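Local atomic coordinates of extracellular solute-binding protein family 1 (PDB entry 5IXP), a protein that probably captures a solute outside the cell and hands it to an ABC transporter, as other extracellular solute-binding proteins do. Residues G52-I66 and G271-Q283. Sequence-based numbering, arbitrary orientation. Where two conformers were deposited one is given.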
ATOM      1  N   GLY A  52     -13.921 -23.444 -10.524  1.00 23.23           N
ATOM      2  CA  GLY A  52     -15.069 -22.953 -11.256  1.00 23.49           C
ATOM      3  C   GLY A  52     -16.337 -22.806 -10.440  1.00 23.14           C
ATOM      4  O   GLY A  52     -17.407 -22.601 -11.025  1.00 22.92           O
ATOM      5  N   SER A  53     -16.262 -22.894  -9.111  1.00 19.72           N
ATOM      6  CA  SER A  53     -17.459 -22.795  -8.284  1.00 20.15           C
ATOM      7  C   SER A  53     -17.139 -22.110  -6.960  1.00 19.66           C
ATOM      8  O   SER A  53     -16.000 -22.132  -6.483  1.00 19.85           O
ATOM      9  CB  SER A  53     -18.064 -24.176  -8.014  1.00 24.47           C
ATOM     10  OG  SER A  53     -17.173 -24.943  -7.237  1.00 34.24           O
ATOM     11  N   GLY A  54     -18.164 -21.496  -6.372  1.00 16.16           N
ATOM     12  CA  GLY A  54     -18.072 -20.962  -5.031  1.00 18.36           C
ATOM     13  C   GLY A  54     -17.711 -19.494  -4.928  1.00 16.49           C
ATOM     14  O   GLY A  54     -17.819 -18.928  -3.831  1.00 15.53           O
HETATM   15  N   MSE A  55     -17.287 -18.859  -6.017  1.00 15.43           N
HETATM   16  CA  MSE A  55     -16.912 -17.443  -5.945  1.00 15.18           C
HETATM   17  C   MSE A  55     -18.104 -16.535  -5.712  1.00 13.58           C
HETATM   18  O   MSE A  55     -19.223 -16.810  -6.161  1.00 13.26           O
HETATM   19  CB  MSE A  55     -16.189 -17.001  -7.214  1.00 16.22           C
HETATM   20  CG  MSE A  55     -14.901 -17.772  -7.436  1.00 21.77           C
HETATM   21 SE   MSE A  55     -13.816 -17.035  -8.867  0.66 26.72          SE
HETATM   22  CE  MSE A  55     -12.805 -15.757  -7.827  1.00 25.40           C
ATOM     23  N   ALA A  56     -17.839 -15.443  -5.004  1.00 10.05           N
ATOM     24  CA  ALA A  56     -18.828 -14.392  -4.869  1.00  9.98           C
ATOM     25  C   ALA A  56     -18.986 -13.664  -6.203  1.00 10.82           C
ATOM     26  O   ALA A  56     -18.130 -13.743  -7.091  1.00 14.00           O
ATOM     27  CB  ALA A  56     -18.422 -13.413  -3.765  1.00 10.72           C
ATOM     28  N   ASP A  57     -20.117 -12.969  -6.352  1.00 10.82           N
ATOM     29  CA  ASP A  57     -20.317 -12.162  -7.553  1.00  9.59           C
ATOM     30  C   ASP A  57     -19.351 -10.993  -7.604  1.00 12.82           C
ATOM     31  O   ASP A  57     -18.919 -10.594  -8.693  1.00 14.36           O
ATOM     32  CB  ASP A  57     -21.752 -11.649  -7.615  1.00 10.93           C
ATOM     33  CG  ASP A  57     -22.753 -12.775  -7.668  1.00 16.16           C
ATOM     34  OD1 ASP A  57     -22.868 -13.408  -8.739  1.00 15.27           O
ATOM     35  OD2 ASP A  57     -23.410 -13.028  -6.635  1.00 15.11           O
ATOM     36  N   ILE A  58     -19.032 -10.404  -6.449  1.00  9.90           N
ATOM     37  CA  ILE A  58     -17.988  -9.387  -6.337  1.00  9.90           C
ATOM     38  C   ILE A  58     -16.948  -9.931  -5.373  1.00 10.10           C
ATOM     39  O   ILE A  58     -17.282 -10.278  -4.234  1.00 10.95           O
ATOM     40  CB  ILE A  58     -18.543  -8.038  -5.836  1.00  9.61           C
ATOM     41  CG1 ILE A  58     -19.561  -7.471  -6.832  1.00 11.18           C
ATOM     42  CG2 ILE A  58     -17.384  -7.023  -5.601  1.00  9.41           C
ATOM     43  CD1 ILE A  58     -20.378  -6.270  -6.271  1.00 10.88           C
ATOM     44  N   GLU A  59     -15.696 -10.008  -5.821  1.00 10.41           N
ATOM     45  CA  GLU A  59     -14.585 -10.473  -4.993  1.00 10.71           C
ATOM     46  C   GLU A  59     -13.626  -9.317  -4.747  1.00  8.23           C
ATOM     47  O   GLU A  59     -13.065  -8.760  -5.701  1.00 11.25           O
ATOM     48  CB  GLU A  59     -13.840 -11.643  -5.656  1.00 11.01           C
ATOM     49  CG  GLU A  59     -14.623 -12.969  -5.680  1.00 13.45           C
ATOM     50  CD  GLU A  59     -14.545 -13.741  -4.363  1.00 17.07           C
ATOM     51  OE1 GLU A  59     -13.814 -13.300  -3.461  1.00 16.15           O
ATOM     52  OE2 GLU A  59     -15.211 -14.801  -4.237  1.00 20.75           O
ATOM     53  N   ALA A  60     -13.403  -8.988  -3.472  1.00  8.55           N
ATOM     54  CA  ALA A  60     -12.429  -7.960  -3.146  1.00  9.14           C
ATOM     55  C   ALA A  60     -11.016  -8.513  -3.279  1.00 10.55           C
ATOM     56  O   ALA A  60     -10.753  -9.691  -3.017  1.00 12.28           O
ATOM     57  CB  ALA A  60     -12.635  -7.413  -1.734  1.00  8.29           C
HETATM   58  N   MSE A  61     -10.107  -7.636  -3.677  1.00 10.35           N
HETATM   59  CA  MSE A  61      -8.722  -7.998  -3.944  1.00 12.49           C
HETATM   60  C   MSE A  61      -7.819  -6.872  -3.468  1.00 13.30           C
HETATM   61  O   MSE A  61      -8.017  -5.713  -3.862  1.00 13.83           O
HETATM   62  CB  MSE A  61      -8.530  -8.238  -5.442  1.00 18.37           C
HETATM   63  CG  MSE A  61      -7.548  -9.290  -5.801  1.00 31.57           C
HETATM   64 SE   MSE A  61      -7.920  -9.881  -7.575  0.69 36.96          SE
HETATM   65  CE  MSE A  61      -9.179 -11.319  -7.343  1.00 41.75           C
ATOM     66  N   GLU A  62      -6.833  -7.194  -2.633  1.00 11.97           N
ATOM     67  CA  GLU A  62      -5.842  -6.195  -2.255  1.00 13.18           C
ATOM     68  C   GLU A  62      -4.845  -5.994  -3.394  1.00 12.66           C
ATOM     69  O   GLU A  62      -4.555  -6.915  -4.176  1.00 15.13           O
ATOM     70  CB  GLU A  62      -5.107  -6.596  -0.969  1.00 17.63           C
ATOM     71  CG  GLU A  62      -4.718  -5.411  -0.082  1.00 26.25           C
ATOM     72  CD  GLU A  62      -3.252  -4.995  -0.210  1.00 33.56           C
ATOM     73  OE1 GLU A  62      -2.476  -5.699  -0.879  1.00 32.41           O
ATOM     74  OE2 GLU A  62      -2.871  -3.966   0.374  1.00 36.16           O
ATOM     75  N   VAL A  63      -4.316  -4.769  -3.486  1.00 13.03           N
ATOM     76  CA  VAL A  63      -3.454  -4.449  -4.620  1.00 13.51           C
ATOM     77  C   VAL A  63      -2.208  -5.326  -4.636  1.00 17.23           C
ATOM     78  O   VAL A  63      -1.648  -5.594  -5.709  1.00 21.92           O
ATOM     79  CB  VAL A  63      -3.085  -2.952  -4.630  1.00 14.29           C
ATOM     80  CG1 VAL A  63      -2.213  -2.589  -3.416  1.00 15.90           C
ATOM     81  CG2 VAL A  63      -2.408  -2.594  -5.955  1.00 15.72           C
ATOM     82  N   SER A  64      -1.762  -5.816  -3.478  1.00 15.94           N
ATOM     83  CA  SER A  64      -0.533  -6.604  -3.520  1.00 21.44           C
ATOM     84  C   SER A  64      -0.738  -8.000  -4.098  1.00 22.78           C
ATOM     85  O   SER A  64       0.254  -8.660  -4.425  1.00 29.41           O
ATOM     86  CB  SER A  64       0.102  -6.715  -2.134  1.00 27.10           C
ATOM     87  OG  SER A  64      -0.707  -7.494  -1.273  1.00 31.12           O
ATOM     88  N   TRP A  65      -1.992  -8.459  -4.229  0.77 23.98           N
ATOM     89  CA  TRP A  65      -2.307  -9.760  -4.822  0.77 23.84           C
ATOM     90  C   TRP A  65      -2.657  -9.685  -6.294  0.77 23.93           C
ATOM     91  O   TRP A  65      -2.600 -10.711  -6.979  0.77 23.04           O
ATOM     92  CB  TRP A  65      -3.524 -10.427  -4.162  0.77 24.72           C
ATOM     93  CG  TRP A  65      -3.690 -10.274  -2.722  0.77 20.43           C
ATOM     94  CD1 TRP A  65      -2.719 -10.073  -1.800  0.77 16.52           C
ATOM     95  CD2 TRP A  65      -4.933 -10.309  -2.010  0.77 18.78           C
ATOM     96  NE1 TRP A  65      -3.273  -9.966  -0.551  0.77 16.43           N
ATOM     97  CE2 TRP A  65      -4.634 -10.111  -0.652  0.77 19.21           C
ATOM     98  CE3 TRP A  65      -6.267 -10.478  -2.393  0.77 18.31           C
ATOM     99  CZ2 TRP A  65      -5.616 -10.081   0.326  0.77 23.03           C
ATOM    100  CZ3 TRP A  65      -7.242 -10.449  -1.429  0.77 16.61           C
ATOM    101  CH2 TRP A  65      -6.915 -10.258  -0.076  0.77 21.47           C
ATOM    102  N   ILE A  66      -3.094  -8.517  -6.773  1.00 22.66           N
ATOM    103  CA  ILE A  66      -3.799  -8.454  -8.050  1.00 23.68           C
ATOM    104  C   ILE A  66      -2.894  -8.830  -9.220  1.00 26.47           C
ATOM    105  O   ILE A  66      -3.401  -9.247 -10.274  1.00 27.33           O
ATOM    106  CB  ILE A  66      -4.458  -7.073  -8.228  1.00 24.58           C
ATOM    107  CG1 ILE A  66      -5.533  -7.137  -9.320  1.00 27.16           C
ATOM    108  CG2 ILE A  66      -3.423  -5.993  -8.506  1.00 26.23           C
ATOM    109  CD1 ILE A  66      -6.485  -5.948  -9.323  1.00 30.89           C
ATOM    110  N   GLY A 271      -0.767  -0.193  -0.229  1.00 14.16           N
ATOM    111  CA  GLY A 271      -2.029  -0.841   0.100  1.00 15.56           C
ATOM    112  C   GLY A 271      -3.201  -0.314  -0.704  1.00 16.44           C
ATOM    113  O   GLY A 271      -3.062   0.425  -1.683  1.00 16.23           O
ATOM    114  N   GLY A 272      -4.391  -0.704  -0.258  1.00 13.69           N
ATOM    115  CA  GLY A 272      -5.618  -0.403  -0.966  1.00 12.20           C
ATOM    116  C   GLY A 272      -6.099  -1.600  -1.772  1.00 12.88           C
ATOM    117  O   GLY A 272      -5.354  -2.541  -2.057  1.00 13.15           O
ATOM    118  N   SER A 273      -7.376  -1.572  -2.144  1.00 11.71           N
ATOM    119  CA  SER A 273      -7.992  -2.765  -2.707  1.00 11.19           C
ATOM    120  C   SER A 273      -8.819  -2.413  -3.940  1.00 12.21           C
ATOM    121  O   SER A 273      -8.847  -1.267  -4.400  1.00 12.12           O
ATOM    122  CB  SER A 273      -8.859  -3.482  -1.662  1.00 12.58           C
ATOM    123  OG  SER A 273      -8.068  -3.923  -0.571  1.00 14.65           O
ATOM    124  N   TYR A 274      -9.473  -3.445  -4.480  1.00 10.06           N
ATOM    125  CA  TYR A 274     -10.278  -3.392  -5.693  1.00 11.07           C
ATOM    126  C   TYR A 274     -11.464  -4.326  -5.526  1.00 10.60           C
ATOM    127  O   TYR A 274     -11.389  -5.325  -4.807  1.00 10.39           O
ATOM    128  CB  TYR A 274      -9.491  -3.841  -6.963  1.00 11.79           C
ATOM    129  CG  TYR A 274      -8.365  -2.918  -7.308  1.00 12.23           C
ATOM    130  CD1 TYR A 274      -7.131  -3.048  -6.694  1.00 13.06           C
ATOM    131  CD2 TYR A 274      -8.545  -1.896  -8.222  1.00 11.52           C
ATOM    132  CE1 TYR A 274      -6.101  -2.186  -6.981  1.00 11.22           C
ATOM    133  CE2 TYR A 274      -7.504  -1.017  -8.530  1.00 12.76           C
ATOM    134  CZ  TYR A 274      -6.291  -1.174  -7.911  1.00 10.86           C
ATOM    135  OH  TYR A 274      -5.257  -0.314  -8.188  1.00 15.20           O
ATOM    136  N   LEU A 275     -12.560  -3.988  -6.188  1.00  9.54           N
ATOM    137  CA  LEU A 275     -13.673  -4.911  -6.364  1.00  9.08           C
ATOM    138  C   LEU A 275     -13.594  -5.509  -7.763  1.00  9.58           C
ATOM    139  O   LEU A 275     -13.430  -4.777  -8.748  1.00 10.88           O
ATOM    140  CB  LEU A 275     -15.015  -4.207  -6.146  1.00  8.36           C
ATOM    141  CG  LEU A 275     -15.155  -3.476  -4.797  1.00  7.21           C
ATOM    142  CD1 LEU A 275     -16.568  -2.906  -4.676  1.00  8.72           C
ATOM    143  CD2 LEU A 275     -14.851  -4.403  -3.631  1.00  8.51           C
ATOM    144  N   THR A 276     -13.684  -6.837  -7.847  1.00  9.37           N
ATOM    145  CA  THR A 276     -13.613  -7.550  -9.117  1.00 10.06           C
ATOM    146  C   THR A 276     -14.869  -8.392  -9.294  1.00 10.00           C
ATOM    147  O   THR A 276     -15.577  -8.692  -8.330  1.00 10.86           O
ATOM    148  CB  THR A 276     -12.381  -8.468  -9.205  1.00 12.19           C
ATOM    149  OG1 THR A 276     -12.540  -9.592  -8.312  1.00 12.02           O
ATOM    150  CG2 THR A 276     -11.102  -7.697  -8.866  1.00 12.51           C
ATOM    151  N   VAL A 277     -15.135  -8.783 -10.537  1.00  9.82           N
ATOM    152  CA  VAL A 277     -16.314  -9.590 -10.853  1.00 10.50           C
ATOM    153  C   VAL A 277     -15.853 -10.819 -11.629  1.00 11.38           C
ATOM    154  O   VAL A 277     -15.544 -10.716 -12.823  1.00 13.14           O
ATOM    155  CB  VAL A 277     -17.358  -8.790 -11.650  1.00 12.26           C
ATOM    156  CG1 VAL A 277     -18.543  -9.703 -12.062  1.00 11.28           C
ATOM    157  CG2 VAL A 277     -17.844  -7.559 -10.840  1.00 12.15           C
ATOM    158  N   PRO A 278     -15.792 -11.988 -10.997  1.00 12.64           N
ATOM    159  CA  PRO A 278     -15.386 -13.203 -11.721  1.00 14.34           C
ATOM    160  C   PRO A 278     -16.367 -13.545 -12.831  1.00 16.25           C
ATOM    161  O   PRO A 278     -17.564 -13.242 -12.750  1.00 18.18           O
ATOM    162  CB  PRO A 278     -15.398 -14.289 -10.636  1.00 17.56           C
ATOM    163  CG  PRO A 278     -15.352 -13.572  -9.355  1.00 21.53           C
ATOM    164  CD  PRO A 278     -16.058 -12.248  -9.577  1.00 14.74           C
ATOM    165  N   THR A 279     -15.858 -14.210 -13.876  1.00 13.31           N
ATOM    166  CA  THR A 279     -16.771 -14.698 -14.906  1.00 15.13           C
ATOM    167  C   THR A 279     -17.705 -15.778 -14.376  1.00 16.22           C
ATOM    168  O   THR A 279     -18.707 -16.087 -15.029  1.00 16.55           O
ATOM    169  CB  THR A 279     -16.008 -15.228 -16.127  1.00 18.43           C
ATOM    170  OG1 THR A 279     -15.083 -16.247 -15.726  1.00 20.93           O
ATOM    171  CG2 THR A 279     -15.269 -14.091 -16.842  1.00 19.74           C
ATOM    172  N   GLN A 280     -17.401 -16.352 -13.206  1.00 14.71           N
ATOM    173  CA  GLN A 280     -18.319 -17.287 -12.566  1.00 16.79           C
ATOM    174  C   GLN A 280     -19.667 -16.647 -12.271  1.00 16.82           C
ATOM    175  O   GLN A 280     -20.674 -17.351 -12.165  1.00 17.65           O
ATOM    176  CB  GLN A 280     -17.728 -17.794 -11.255  1.00 17.27           C
ATOM    177  CG  GLN A 280     -16.925 -19.032 -11.364  1.00 20.75           C
ATOM    178  CD  GLN A 280     -16.461 -19.506 -10.012  1.00 19.97           C
ATOM    179  OE1 GLN A 280     -17.247 -19.572  -9.053  1.00 17.63           O
ATOM    180  NE2 GLN A 280     -15.178 -19.833  -9.914  1.00 18.00           N
ATOM    181  N   SER A 281     -19.704 -15.330 -12.102  1.00 15.50           N
ATOM    182  CA  SER A 281     -20.952 -14.683 -11.725  1.00 17.98           C
ATOM    183  C   SER A 281     -22.000 -14.862 -12.813  1.00 19.06           C
ATOM    184  O   SER A 281     -21.728 -14.646 -14.000  1.00 17.79           O
ATOM    185  CB  SER A 281     -20.733 -13.197 -11.454  1.00 15.40           C
ATOM    186  OG  SER A 281     -21.983 -12.565 -11.190  1.00 14.57           O
ATOM    187  N   THR A 282     -23.203 -15.255 -12.401  1.00 17.74           N
ATOM    188  CA  THR A 282     -24.330 -15.321 -13.323  1.00 21.99           C
ATOM    189  C   THR A 282     -25.030 -13.979 -13.484  1.00 20.35           C
ATOM    190  O   THR A 282     -25.978 -13.885 -14.270  1.00 21.83           O
ATOM    191  CB  THR A 282     -25.349 -16.363 -12.854  1.00 23.83           C
ATOM    192  OG1 THR A 282     -25.897 -15.956 -11.595  1.00 26.42           O
ATOM    193  CG2 THR A 282     -24.693 -17.739 -12.714  1.00 24.89           C
ATOM    194  N   GLN A 283     -24.596 -12.944 -12.763  1.00 19.34           N
ATOM    195  CA  GLN A 283     -25.173 -11.602 -12.872  1.00 18.99           C
ATOM    196  C   GLN A 283     -24.073 -10.564 -13.077  1.00 18.01           C
ATOM    197  O   GLN A 283     -23.939  -9.626 -12.287  1.00 15.87           O
ATOM    198  CB  GLN A 283     -25.984 -11.263 -11.620  1.00 24.05           C
ATOM    199  CG  GLN A 283     -27.097 -12.225 -11.275  1.00 26.84           C
ATOM    200  CD  GLN A 283     -28.408 -11.831 -11.900  1.00 33.73           C
ATOM    201  OE1 GLN A 283     -28.465 -10.936 -12.748  1.00 35.79           O
ATOM    202  NE2 GLN A 283     -29.474 -12.499 -11.492  1.00 35.33           N
TER
HETATM  203  O   HOH W   1     -19.859 -18.980  -8.513  1.00 44.52           O
HETATM  204  O   HOH W   2     -23.615 -15.826  -9.458  1.00 25.94           O
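E59 and T276 form a hydrogen-bonded antiparallel pair, as do M61 and Y274, and reciprocal N-H to O bonds in each pair, such as M61 N to Y274 O at 2.9 Å, fix the register. The N-to-C directions of the short strand segments 58-62 and 271-276 make an angle of 154°, close to antiparallel. The ladder continues past the strand end, where V63 N meets G272 O at 2.8 Å. E59 O is gripped twice: besides T276 N it accepts T276 OG1 at 2.8 Å, a hydroxyl set between the backbone N and carbonyl carbon of its own residue (chi1 70°).

Strand 58-62 pairs in parallel with strand 2-8 on its other side, and strand 269-276 goes on to pair antiparallel with strand 108-121, so it lies inside the sheet. The order 28-34, 2-8, 58-62, 269-276, 108-121, with a late strand inserted antiparallel beside the third, is consistent with the β2-β1-β3-βn-β4 lobe of type II periplasmic binding proteins.

I58 CG2 lies 3.7 Å from L275 CB, on the side that helix 284-294 covers. On the face of M61 and Y274, I66 CD1 sits over the tyrosine ring while V63 CB meets its edge in plane; the phenol OH bonds to K95 O.

E62 bends at chi2 (-101°), bringing OE2 to 3.2 Å from G271 CA, while OE1 accepts both S64 N and S64 OG from opposite faces of the carboxylate plane. With an alanine in its place, S64 N and S64 OG would probably lose their shared acceptor, and the cover that the carboxylate gives to G271 CA would go.

Polar side chains join the loops beyond the strands. S281 OG donates to the anti lone pair of D57 OD1 at 2.7 Å and accepts from Q283 N in an ST turn; water 2 links OD1 to T282 N. Q280 crosses the selenomethionine M55 at about a right angle, its OE1 accepting M55 N at 3.1 Å and its NE2 bonding to N48 O, while M55 SE packs 3.6 Å from P278 CB.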